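PDB 3BBJ: putative thioesterase II from Thermobifida fusca, which probably hydrolyses the thioester bond of acyl-CoA or related substrates, as expected of a double hotdog-fold acyl-CoA thioesterase. Local coordinates for residues M5-S10 with E25-Y30. Sequence-based numbering, arbitrary orientation.
Sequences MTRFDS and ELDPGY
The guanidinium of Arg7 and the carboxylate of Asp27 meet edge to edge, their planes only 22° apart, while the Tyr30 ring stands at 69° to the guanidinium and brings its hydroxyl to the edge of the Phe8 ring; Asp27 O lies in the plane of the Tyr30 ring, at its edge. Arg7 grips the carboxylate side-on: NE reaches Asp27 OD2 at 2.9 Å, and NH2 gives an almost straight bond to Asp27 OD1 at 3.0 Å. Both oxygens use their syn lone pairs. With CG anti to the backbone N and the chain extended to NE, Arg7 spans from the first turn of helix 7-11 to the turn that follows strand 21-26. There Asp27 OD1 also accepts from Gly29 N at 2.9 Å, from above the carboxylate plane, closing an Asx turn that fixes the acid. Gly29 CA lies 3.8 Å from Arg7 NH2, where a side chain would collide with the guanidinium. Beside the ion pair, Tyr30 OH packs 3.4 Å from Phe8 CA, and the Tyr30 ring stacks on Tyr40 of helix 38-51. An alanine in place of Arg7 would remove the side-on pairing with Asp27 and would probably loosen the N-terminal helix from this turn. Since Arg7 NH2 also forms a salt bridge with Asp144, its positive charge would be expected to lower the pKa of both acids.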
HETATM    1  N   MSE A   5       0.766  27.872  18.462  1.00 64.91           N
HETATM    2  CA  MSE A   5       0.095  26.598  18.091  1.00 63.80           C
HETATM    3  C   MSE A   5      -0.825  26.782  16.864  1.00 61.65           C
HETATM    4  O   MSE A   5      -1.382  27.855  16.665  1.00 60.76           O
HETATM    5  CB  MSE A   5      -0.719  26.080  19.289  1.00 63.04           C
ATOM      6  N   THR A   6      -0.918  25.739  16.028  1.00 58.27           N
ATOM      7  CA  THR A   6      -1.915  25.643  14.969  1.00 55.68           C
ATOM      8  C   THR A   6      -3.002  24.729  15.521  1.00 54.28           C
ATOM      9  O   THR A   6      -2.739  23.912  16.434  1.00 53.97           O
ATOM     10  CB  THR A   6      -1.358  24.977  13.687  1.00 56.47           C
ATOM     11  OG1 THR A   6      -0.987  23.615  13.961  1.00 59.45           O
ATOM     12  CG2 THR A   6      -0.153  25.736  13.141  1.00 55.80           C
ATOM     13  N   ARG A   7      -4.215  24.856  14.987  1.00 51.10           N
ATOM     14  CA  ARG A   7      -5.340  23.989  15.404  1.00 51.29           C
ATOM     15  C   ARG A   7      -4.984  22.484  15.373  1.00 50.22           C
ATOM     16  O   ARG A   7      -5.363  21.727  16.251  1.00 49.46           O
ATOM     17  CB  ARG A   7      -6.555  24.207  14.500  1.00 50.55           C
ATOM     18  CG  ARG A   7      -7.817  23.595  15.046  1.00 50.86           C
ATOM     19  CD  ARG A   7      -8.866  23.413  13.996  1.00 51.72           C
ATOM     20  NE  ARG A   7     -10.064  22.836  14.609  1.00 54.67           N
ATOM     21  CZ  ARG A   7     -11.171  23.514  14.918  1.00 52.25           C
ATOM     22  NH1 ARG A   7     -11.309  24.805  14.627  1.00 50.88           N
ATOM     23  NH2 ARG A   7     -12.173  22.871  15.492  1.00 49.75           N
ATOM     24  N   PHE A   8      -4.262  22.078  14.342  1.00 50.80           N
ATOM     25  CA  PHE A   8      -3.788  20.701  14.172  1.00 50.82           C
ATOM     26  C   PHE A   8      -2.941  20.211  15.336  1.00 52.98           C
ATOM     27  O   PHE A   8      -3.113  19.079  15.794  1.00 53.26           O
ATOM     28  CB  PHE A   8      -2.963  20.634  12.893  1.00 48.86           C
ATOM     29  CG  PHE A   8      -2.402  19.267  12.576  1.00 48.24           C
ATOM     30  CD1 PHE A   8      -3.192  18.311  11.963  1.00 44.50           C
ATOM     31  CD2 PHE A   8      -1.057  18.971  12.824  1.00 48.81           C
ATOM     32  CE1 PHE A   8      -2.662  17.056  11.627  1.00 47.50           C
ATOM     33  CE2 PHE A   8      -0.526  17.717  12.495  1.00 46.77           C
ATOM     34  CZ  PHE A   8      -1.336  16.770  11.895  1.00 41.87           C
ATOM     35  N   ASP A   9      -2.002  21.044  15.788  1.00 55.17           N
ATOM     36  CA  ASP A   9      -1.141  20.678  16.935  1.00 56.90           C
ATOM     37  C   ASP A   9      -1.995  20.314  18.160  1.00 57.20           C
ATOM     38  O   ASP A   9      -1.757  19.312  18.826  1.00 57.77           O
ATOM     39  CB  ASP A   9      -0.191  21.821  17.308  1.00 58.06           C
ATOM     40  CG  ASP A   9       0.955  21.995  16.314  1.00 63.63           C
ATOM     41  OD1 ASP A   9       1.259  21.026  15.579  1.00 63.11           O
ATOM     42  OD2 ASP A   9       1.564  23.104  16.288  1.00 67.81           O
ATOM     43  N   SER A  10      -2.991  21.141  18.441  1.00 57.77           N
ATOM     44  CA  SER A  10      -3.905  20.909  19.554  1.00 58.98           C
ATOM     45  C   SER A  10      -4.826  19.721  19.300  1.00 57.58           C
ATOM     46  O   SER A  10      -4.988  18.844  20.157  1.00 58.19           O
ATOM     47  CB  SER A  10      -4.758  22.165  19.802  1.00 61.21           C
ATOM     48  OG  SER A  10      -5.856  21.895  20.665  1.00 67.52           O
ATOM     49  N   GLU A  25      -8.682  13.218  21.973  1.00 55.67           N
ATOM     50  CA  GLU A  25      -9.970  13.897  21.731  1.00 57.85           C
ATOM     51  C   GLU A  25     -10.142  14.182  20.244  1.00 56.00           C
ATOM     52  O   GLU A  25      -9.383  14.951  19.662  1.00 55.14           O
ATOM     53  CB  GLU A  25     -10.063  15.227  22.514  1.00 60.18           C
ATOM     54  CG  GLU A  25     -10.976  15.178  23.745  1.00 65.86           C
ATOM     55  CD  GLU A  25     -12.454  15.329  23.391  1.00 73.60           C
ATOM     56  OE1 GLU A  25     -12.787  16.091  22.453  1.00 73.67           O
ATOM     57  OE2 GLU A  25     -13.289  14.693  24.066  1.00 79.62           O
ATOM     58  N   LEU A  26     -11.144  13.572  19.630  1.00 55.49           N
ATOM     59  CA  LEU A  26     -11.369  13.775  18.200  1.00 54.63           C
ATOM     60  C   LEU A  26     -12.078  15.104  18.001  1.00 53.50           C
ATOM     61  O   LEU A  26     -13.160  15.333  18.526  1.00 52.57           O
ATOM     62  CB  LEU A  26     -12.149  12.618  17.567  1.00 54.19           C
ATOM     63  CG  LEU A  26     -11.507  11.235  17.732  1.00 53.65           C
ATOM     64  CD1 LEU A  26     -12.017  10.343  16.650  1.00 48.10           C
ATOM     65  CD2 LEU A  26      -9.973  11.282  17.706  1.00 48.81           C
ATOM     66  N   ASP A  27     -11.414  15.975  17.254  1.00 53.69           N
ATOM     67  CA  ASP A  27     -11.870  17.326  17.030  1.00 53.01           C
ATOM     68  C   ASP A  27     -12.923  17.331  15.918  1.00 52.42           C
ATOM     69  O   ASP A  27     -12.630  16.963  14.771  1.00 52.72           O
ATOM     70  CB  ASP A  27     -10.650  18.191  16.684  1.00 54.59           C
ATOM     71  CG  ASP A  27     -11.007  19.620  16.354  1.00 51.66           C
ATOM     72  OD1 ASP A  27     -12.202  19.956  16.264  1.00 49.09           O
ATOM     73  OD2 ASP A  27     -10.078  20.402  16.156  1.00 49.45           O
ATOM     74  N   PRO A  28     -14.153  17.759  16.250  1.00 52.39           N
ATOM     75  CA  PRO A  28     -15.257  17.719  15.280  1.00 51.97           C
ATOM     76  C   PRO A  28     -15.056  18.627  14.056  1.00 51.21           C
ATOM     77  O   PRO A  28     -15.808  18.529  13.077  1.00 49.88           O
ATOM     78  CB  PRO A  28     -16.464  18.173  16.105  1.00 52.90           C
ATOM     79  CG  PRO A  28     -15.895  18.941  17.229  1.00 53.25           C
ATOM     80  CD  PRO A  28     -14.581  18.321  17.545  1.00 50.59           C
ATOM     81  N   GLY A  29     -14.078  19.528  14.140  1.00 50.77           N
ATOM     82  CA  GLY A  29     -13.680  20.356  13.005  1.00 50.65           C
ATOM     83  C   GLY A  29     -13.129  19.543  11.829  1.00 49.07           C
ATOM     84  O   GLY A  29     -13.020  20.057  10.715  1.00 47.55           O
ATOM     85  N   TYR A  30     -12.776  18.280  12.082  1.00 48.59           N
ATOM     86  CA  TYR A  30     -12.231  17.391  11.043  1.00 48.48           C
ATOM     87  C   TYR A  30     -13.278  16.410  10.533  1.00 48.81           C
ATOM     88  O   TYR A  30     -12.946  15.426   9.853  1.00 47.18           O
ATOM     89  CB  TYR A  30     -10.984  16.665  11.561  1.00 48.84           C
ATOM     90  CG  TYR A  30      -9.818  17.620  11.780  1.00 48.05           C
ATOM     91  CD1 TYR A  30      -9.685  18.315  12.976  1.00 51.23           C
ATOM     92  CD2 TYR A  30      -8.889  17.870  10.772  1.00 42.21           C
ATOM     93  CE1 TYR A  30      -8.639  19.200  13.179  1.00 52.44           C
ATOM     94  CE2 TYR A  30      -7.835  18.764  10.968  1.00 43.99           C
ATOM     95  CZ  TYR A  30      -7.726  19.427  12.176  1.00 48.35           C
ATOM     96  OH  TYR A  30      -6.707  20.316  12.404  1.00 46.28           O
TER